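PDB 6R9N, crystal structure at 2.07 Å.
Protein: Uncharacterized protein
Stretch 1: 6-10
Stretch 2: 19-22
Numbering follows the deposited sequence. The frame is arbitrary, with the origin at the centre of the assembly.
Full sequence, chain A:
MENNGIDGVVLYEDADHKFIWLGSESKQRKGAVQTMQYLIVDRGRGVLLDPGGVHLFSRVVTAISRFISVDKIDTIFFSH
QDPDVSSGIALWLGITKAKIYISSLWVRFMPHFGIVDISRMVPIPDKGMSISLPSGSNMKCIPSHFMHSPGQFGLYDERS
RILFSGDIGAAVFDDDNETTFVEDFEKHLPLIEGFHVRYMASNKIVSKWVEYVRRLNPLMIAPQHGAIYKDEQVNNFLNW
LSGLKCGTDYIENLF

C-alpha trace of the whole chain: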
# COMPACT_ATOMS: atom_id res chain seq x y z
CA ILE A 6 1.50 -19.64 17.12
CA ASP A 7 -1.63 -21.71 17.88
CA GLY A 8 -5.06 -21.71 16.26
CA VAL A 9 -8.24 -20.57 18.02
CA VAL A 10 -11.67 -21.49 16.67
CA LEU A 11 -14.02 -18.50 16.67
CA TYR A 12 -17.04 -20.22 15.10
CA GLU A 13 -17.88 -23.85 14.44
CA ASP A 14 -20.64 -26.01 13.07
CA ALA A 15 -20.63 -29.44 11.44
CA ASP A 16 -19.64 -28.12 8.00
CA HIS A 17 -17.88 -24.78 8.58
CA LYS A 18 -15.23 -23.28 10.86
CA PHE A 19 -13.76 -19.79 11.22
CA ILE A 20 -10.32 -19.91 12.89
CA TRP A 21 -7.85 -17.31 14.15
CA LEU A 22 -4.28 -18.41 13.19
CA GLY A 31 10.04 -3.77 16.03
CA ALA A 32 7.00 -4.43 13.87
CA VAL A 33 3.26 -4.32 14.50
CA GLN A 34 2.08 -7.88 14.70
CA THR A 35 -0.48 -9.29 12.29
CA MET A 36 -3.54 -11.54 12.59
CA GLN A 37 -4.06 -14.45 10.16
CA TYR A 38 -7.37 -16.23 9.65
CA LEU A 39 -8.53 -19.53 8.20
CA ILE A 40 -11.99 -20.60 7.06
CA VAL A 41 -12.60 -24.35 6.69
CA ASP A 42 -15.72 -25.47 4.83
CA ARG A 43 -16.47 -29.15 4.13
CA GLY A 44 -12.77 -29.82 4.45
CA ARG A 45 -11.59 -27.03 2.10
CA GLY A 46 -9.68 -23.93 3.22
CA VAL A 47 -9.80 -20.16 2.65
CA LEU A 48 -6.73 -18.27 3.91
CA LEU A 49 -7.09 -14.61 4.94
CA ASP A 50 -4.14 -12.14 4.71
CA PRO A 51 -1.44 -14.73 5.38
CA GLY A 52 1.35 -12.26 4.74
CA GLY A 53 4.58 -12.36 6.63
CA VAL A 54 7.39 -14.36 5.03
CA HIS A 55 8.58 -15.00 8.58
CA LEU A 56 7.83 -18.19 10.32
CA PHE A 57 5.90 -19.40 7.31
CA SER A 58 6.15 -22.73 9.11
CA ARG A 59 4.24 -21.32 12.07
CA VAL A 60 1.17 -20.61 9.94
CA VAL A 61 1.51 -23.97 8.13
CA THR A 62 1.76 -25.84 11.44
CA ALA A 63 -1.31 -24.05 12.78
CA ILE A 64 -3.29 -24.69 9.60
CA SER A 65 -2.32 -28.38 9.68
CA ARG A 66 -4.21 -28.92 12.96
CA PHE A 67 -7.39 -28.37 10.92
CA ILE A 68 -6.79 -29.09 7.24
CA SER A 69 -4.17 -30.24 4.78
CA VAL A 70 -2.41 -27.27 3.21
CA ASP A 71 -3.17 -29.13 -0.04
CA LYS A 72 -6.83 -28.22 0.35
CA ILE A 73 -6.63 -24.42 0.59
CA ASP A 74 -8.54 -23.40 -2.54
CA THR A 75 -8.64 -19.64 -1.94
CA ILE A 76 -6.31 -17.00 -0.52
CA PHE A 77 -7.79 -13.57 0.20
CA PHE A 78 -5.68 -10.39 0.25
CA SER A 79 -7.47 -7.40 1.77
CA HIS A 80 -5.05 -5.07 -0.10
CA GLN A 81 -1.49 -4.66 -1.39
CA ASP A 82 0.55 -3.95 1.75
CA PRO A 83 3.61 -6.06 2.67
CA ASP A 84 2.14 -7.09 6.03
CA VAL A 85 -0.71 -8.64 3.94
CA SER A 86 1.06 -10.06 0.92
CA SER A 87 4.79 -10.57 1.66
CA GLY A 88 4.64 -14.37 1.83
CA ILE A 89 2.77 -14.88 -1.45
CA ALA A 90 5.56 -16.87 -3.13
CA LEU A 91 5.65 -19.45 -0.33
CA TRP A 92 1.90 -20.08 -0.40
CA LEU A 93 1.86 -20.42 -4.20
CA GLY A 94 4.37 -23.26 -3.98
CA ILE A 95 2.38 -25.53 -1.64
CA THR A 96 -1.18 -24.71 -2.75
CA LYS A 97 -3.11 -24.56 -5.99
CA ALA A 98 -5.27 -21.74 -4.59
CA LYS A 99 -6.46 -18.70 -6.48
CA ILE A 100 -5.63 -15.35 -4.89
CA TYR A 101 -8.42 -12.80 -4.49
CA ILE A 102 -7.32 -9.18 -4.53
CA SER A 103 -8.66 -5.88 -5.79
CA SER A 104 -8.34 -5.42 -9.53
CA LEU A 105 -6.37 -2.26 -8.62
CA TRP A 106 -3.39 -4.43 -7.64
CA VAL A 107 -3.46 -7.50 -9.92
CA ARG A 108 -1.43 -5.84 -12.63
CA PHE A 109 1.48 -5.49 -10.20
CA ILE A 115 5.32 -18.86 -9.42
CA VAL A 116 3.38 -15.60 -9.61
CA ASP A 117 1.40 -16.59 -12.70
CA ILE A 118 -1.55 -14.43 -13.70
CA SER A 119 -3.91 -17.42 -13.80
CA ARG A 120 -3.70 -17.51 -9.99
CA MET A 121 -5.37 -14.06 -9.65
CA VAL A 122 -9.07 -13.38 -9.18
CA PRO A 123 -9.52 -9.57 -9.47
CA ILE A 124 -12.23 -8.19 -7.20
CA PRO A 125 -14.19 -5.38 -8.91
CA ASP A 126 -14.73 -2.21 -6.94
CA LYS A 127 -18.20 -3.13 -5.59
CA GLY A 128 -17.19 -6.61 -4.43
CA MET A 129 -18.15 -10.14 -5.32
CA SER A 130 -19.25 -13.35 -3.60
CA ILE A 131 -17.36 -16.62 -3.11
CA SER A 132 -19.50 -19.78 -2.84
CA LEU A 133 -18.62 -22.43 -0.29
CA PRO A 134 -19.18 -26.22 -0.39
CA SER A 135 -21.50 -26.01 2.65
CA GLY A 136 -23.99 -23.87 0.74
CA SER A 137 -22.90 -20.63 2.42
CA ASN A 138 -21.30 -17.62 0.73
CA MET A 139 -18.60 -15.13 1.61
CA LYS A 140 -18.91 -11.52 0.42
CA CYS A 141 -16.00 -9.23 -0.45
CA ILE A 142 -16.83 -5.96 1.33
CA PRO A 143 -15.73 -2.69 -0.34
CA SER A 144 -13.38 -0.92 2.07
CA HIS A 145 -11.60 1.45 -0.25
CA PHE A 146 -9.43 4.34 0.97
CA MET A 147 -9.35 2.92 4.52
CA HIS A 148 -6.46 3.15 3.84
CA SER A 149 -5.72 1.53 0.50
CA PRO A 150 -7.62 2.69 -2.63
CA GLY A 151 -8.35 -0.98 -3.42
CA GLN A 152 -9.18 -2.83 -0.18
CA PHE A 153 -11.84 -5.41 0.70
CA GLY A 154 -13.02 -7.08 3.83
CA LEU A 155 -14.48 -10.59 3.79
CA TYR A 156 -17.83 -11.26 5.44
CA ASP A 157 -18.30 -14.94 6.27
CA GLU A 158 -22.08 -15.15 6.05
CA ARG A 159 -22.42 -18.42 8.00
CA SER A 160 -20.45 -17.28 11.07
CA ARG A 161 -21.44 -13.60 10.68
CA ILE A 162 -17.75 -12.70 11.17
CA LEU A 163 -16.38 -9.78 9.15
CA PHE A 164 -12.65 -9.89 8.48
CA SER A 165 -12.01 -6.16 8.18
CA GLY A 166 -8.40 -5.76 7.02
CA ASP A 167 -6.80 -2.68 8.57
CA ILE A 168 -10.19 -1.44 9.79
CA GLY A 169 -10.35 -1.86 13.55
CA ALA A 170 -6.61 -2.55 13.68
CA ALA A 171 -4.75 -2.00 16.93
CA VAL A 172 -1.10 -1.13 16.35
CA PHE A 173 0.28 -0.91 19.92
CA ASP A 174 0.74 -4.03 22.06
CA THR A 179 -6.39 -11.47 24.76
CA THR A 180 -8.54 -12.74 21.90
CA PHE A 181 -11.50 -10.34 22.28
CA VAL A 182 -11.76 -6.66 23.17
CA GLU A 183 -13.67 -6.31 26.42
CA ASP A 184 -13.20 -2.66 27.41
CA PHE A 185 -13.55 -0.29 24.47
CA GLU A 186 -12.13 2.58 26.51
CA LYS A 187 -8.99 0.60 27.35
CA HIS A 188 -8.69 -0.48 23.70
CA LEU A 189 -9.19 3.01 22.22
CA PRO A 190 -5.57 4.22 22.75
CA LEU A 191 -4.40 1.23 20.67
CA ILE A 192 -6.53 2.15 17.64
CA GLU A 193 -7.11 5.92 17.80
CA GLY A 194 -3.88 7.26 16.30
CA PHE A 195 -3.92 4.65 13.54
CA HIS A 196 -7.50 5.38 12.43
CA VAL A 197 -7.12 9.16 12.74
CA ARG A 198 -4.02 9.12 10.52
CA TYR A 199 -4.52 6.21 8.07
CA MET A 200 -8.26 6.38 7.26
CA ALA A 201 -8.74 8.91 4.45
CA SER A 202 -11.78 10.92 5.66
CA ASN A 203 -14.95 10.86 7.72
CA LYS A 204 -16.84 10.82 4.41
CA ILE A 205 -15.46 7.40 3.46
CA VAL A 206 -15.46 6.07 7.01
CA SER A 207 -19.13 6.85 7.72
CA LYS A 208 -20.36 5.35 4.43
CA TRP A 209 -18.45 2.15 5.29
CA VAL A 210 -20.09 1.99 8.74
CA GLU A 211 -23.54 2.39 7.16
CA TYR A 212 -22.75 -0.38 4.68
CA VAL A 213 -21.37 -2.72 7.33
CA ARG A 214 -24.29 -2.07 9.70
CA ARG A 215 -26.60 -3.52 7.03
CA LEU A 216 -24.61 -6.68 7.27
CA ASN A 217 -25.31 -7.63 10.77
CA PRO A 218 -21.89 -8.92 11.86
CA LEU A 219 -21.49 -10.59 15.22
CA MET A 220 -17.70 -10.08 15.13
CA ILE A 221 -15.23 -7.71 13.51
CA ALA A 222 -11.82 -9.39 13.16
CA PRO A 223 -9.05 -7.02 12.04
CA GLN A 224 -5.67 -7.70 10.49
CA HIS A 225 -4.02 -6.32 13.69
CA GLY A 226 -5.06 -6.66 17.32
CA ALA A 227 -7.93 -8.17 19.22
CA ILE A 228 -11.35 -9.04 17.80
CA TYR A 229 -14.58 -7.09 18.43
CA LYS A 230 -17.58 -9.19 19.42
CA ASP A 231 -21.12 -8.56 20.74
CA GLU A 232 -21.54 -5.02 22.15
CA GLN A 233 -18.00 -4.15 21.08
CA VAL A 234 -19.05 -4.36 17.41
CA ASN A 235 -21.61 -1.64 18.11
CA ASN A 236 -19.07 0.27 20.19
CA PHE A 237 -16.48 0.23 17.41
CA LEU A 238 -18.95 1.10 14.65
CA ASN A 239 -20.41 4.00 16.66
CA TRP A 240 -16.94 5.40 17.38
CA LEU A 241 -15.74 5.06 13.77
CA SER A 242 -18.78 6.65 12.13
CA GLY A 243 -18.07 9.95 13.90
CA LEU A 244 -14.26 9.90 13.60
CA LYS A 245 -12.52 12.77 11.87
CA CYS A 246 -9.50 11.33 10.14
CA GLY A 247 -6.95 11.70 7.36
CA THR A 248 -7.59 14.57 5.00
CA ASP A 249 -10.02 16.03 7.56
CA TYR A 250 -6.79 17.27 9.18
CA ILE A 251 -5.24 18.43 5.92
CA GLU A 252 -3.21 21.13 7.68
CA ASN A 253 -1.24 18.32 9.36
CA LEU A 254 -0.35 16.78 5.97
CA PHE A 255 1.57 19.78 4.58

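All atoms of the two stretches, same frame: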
# COMPACT_ATOMS: atom_id res chain seq x y z
N ILE A 6 1.05 -18.36 17.66
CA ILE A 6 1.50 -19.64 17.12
C ILE A 6 0.31 -20.58 16.88
O ILE A 6 0.19 -21.16 15.80
CB ILE A 6 2.57 -20.31 18.03
CG1 ILE A 6 3.85 -19.46 18.09
CG2 ILE A 6 2.89 -21.73 17.55
CD1 ILE A 6 4.79 -19.81 19.24
N ASP A 7 -0.58 -20.70 17.87
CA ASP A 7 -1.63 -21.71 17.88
C ASP A 7 -2.95 -21.16 17.36
O ASP A 7 -3.20 -19.95 17.37
CB ASP A 7 -1.83 -22.28 19.30
CG ASP A 7 -0.52 -22.74 19.92
OD1 ASP A 7 -0.36 -22.58 21.16
OD2 ASP A 7 0.35 -23.25 19.18
N GLY A 8 -3.82 -22.07 16.93
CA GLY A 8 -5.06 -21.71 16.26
C GLY A 8 -6.25 -21.76 17.21
O GLY A 8 -6.39 -22.71 17.98
N VAL A 9 -7.12 -20.76 17.10
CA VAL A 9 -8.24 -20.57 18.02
C VAL A 9 -9.51 -20.50 17.18
O VAL A 9 -9.67 -19.57 16.37
CB VAL A 9 -8.08 -19.27 18.83
CG1 VAL A 9 -9.37 -18.96 19.59
CG2 VAL A 9 -6.86 -19.36 19.77
N VAL A 10 -10.42 -21.43 17.43
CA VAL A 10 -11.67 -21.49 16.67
C VAL A 10 -12.63 -20.45 17.20
O VAL A 10 -12.96 -20.45 18.39
CB VAL A 10 -12.29 -22.90 16.75
CG1 VAL A 10 -13.65 -22.92 16.05
CG2 VAL A 10 -11.34 -23.91 16.11
N PHE A 19 -14.52 -21.03 11.36
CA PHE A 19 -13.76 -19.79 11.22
C PHE A 19 -12.73 -19.78 12.35
O PHE A 19 -13.10 -19.86 13.52
CB PHE A 19 -14.68 -18.56 11.29
CG PHE A 19 -14.04 -17.28 10.80
CD1 PHE A 19 -12.89 -16.77 11.38
CD2 PHE A 19 -14.62 -16.56 9.75
CE1 PHE A 19 -12.32 -15.59 10.92
CE2 PHE A 19 -14.07 -15.38 9.30
CZ PHE A 19 -12.92 -14.89 9.87
N ILE A 20 -11.44 -19.67 11.99
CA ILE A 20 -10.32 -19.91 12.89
C ILE A 20 -9.37 -18.71 12.84
O ILE A 20 -8.95 -18.28 11.76
CB ILE A 20 -9.55 -21.19 12.51
CG1 ILE A 20 -10.47 -22.42 12.56
CG2 ILE A 20 -8.29 -21.36 13.40
CD1 ILE A 20 -10.07 -23.50 11.58
N TRP A 21 -8.96 -18.24 14.02
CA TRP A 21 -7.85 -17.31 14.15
C TRP A 21 -6.53 -18.08 14.27
O TRP A 21 -6.38 -18.95 15.14
CB TRP A 21 -8.06 -16.41 15.37
CG TRP A 21 -6.85 -15.62 15.71
CD1 TRP A 21 -5.99 -15.02 14.84
CD2 TRP A 21 -6.34 -15.36 17.03
NE1 TRP A 21 -4.98 -14.38 15.54
CE2 TRP A 21 -5.18 -14.58 16.88
CE3 TRP A 21 -6.77 -15.70 18.32
CZ2 TRP A 21 -4.43 -14.14 17.97
CZ3 TRP A 21 -6.02 -15.25 19.40
CH2 TRP A 21 -4.87 -14.49 19.22
N LEU A 22 -5.59 -17.77 13.37
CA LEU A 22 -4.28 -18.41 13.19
C LEU A 22 -4.43 -19.81 12.61
O LEU A 22 -4.40 -19.98 11.39
CB LEU A 22 -3.47 -18.45 14.50
CG LEU A 22 -3.19 -17.05 15.04
CD1 LEU A 22 -2.22 -17.09 16.20
CD2 LEU A 22 -2.67 -16.11 13.93

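Stretches 6-10 and 19-22 run antiparallel, their end-to-end directions 170° apart, and meet as neighbouring strands through V9-V10 and I20-W21. The bonding centres on one pair, V9 with W21, which satisfies its backbone groups reciprocally: V9 N donates to W21 O at 2.8 Å with an N-H...O angle of 166°, and W21 N donates to V9 O, also at 2.8 Å, at 154°. Both carbonyls accept a weaker contact as well. G8 CA lies 3.3 Å from W21 O, and I20 CA lies 3.6 Å from V9 O, so each oxygen receives a CA-H beside its N-H.

V10 and I20 form the next, non-hydrogen-bonded pair; their backbone N-H groups make no bond across this interface, and the CA atoms close to 4.3 Å, against 5.1 Å for V9 and W21. Side chains alternate accordingly. On one face V9 CB packs obliquely against the indole, 3.8 Å from W21 CE3; on the other V10 CG2 meets I20 CG1 at 3.9 Å. Beta-branched valine and isoleucine suit extended backbone, and their apolar surfaces need no polar partner.

Beyond the strand, G8 brings its bare CA within 4.0 Å of L22 CB. L22 points toward the first stretch, and its CD1 reaches 3.2 Å from D7 O, a close contact without a hydrogen bond, while the D7 side chain points away.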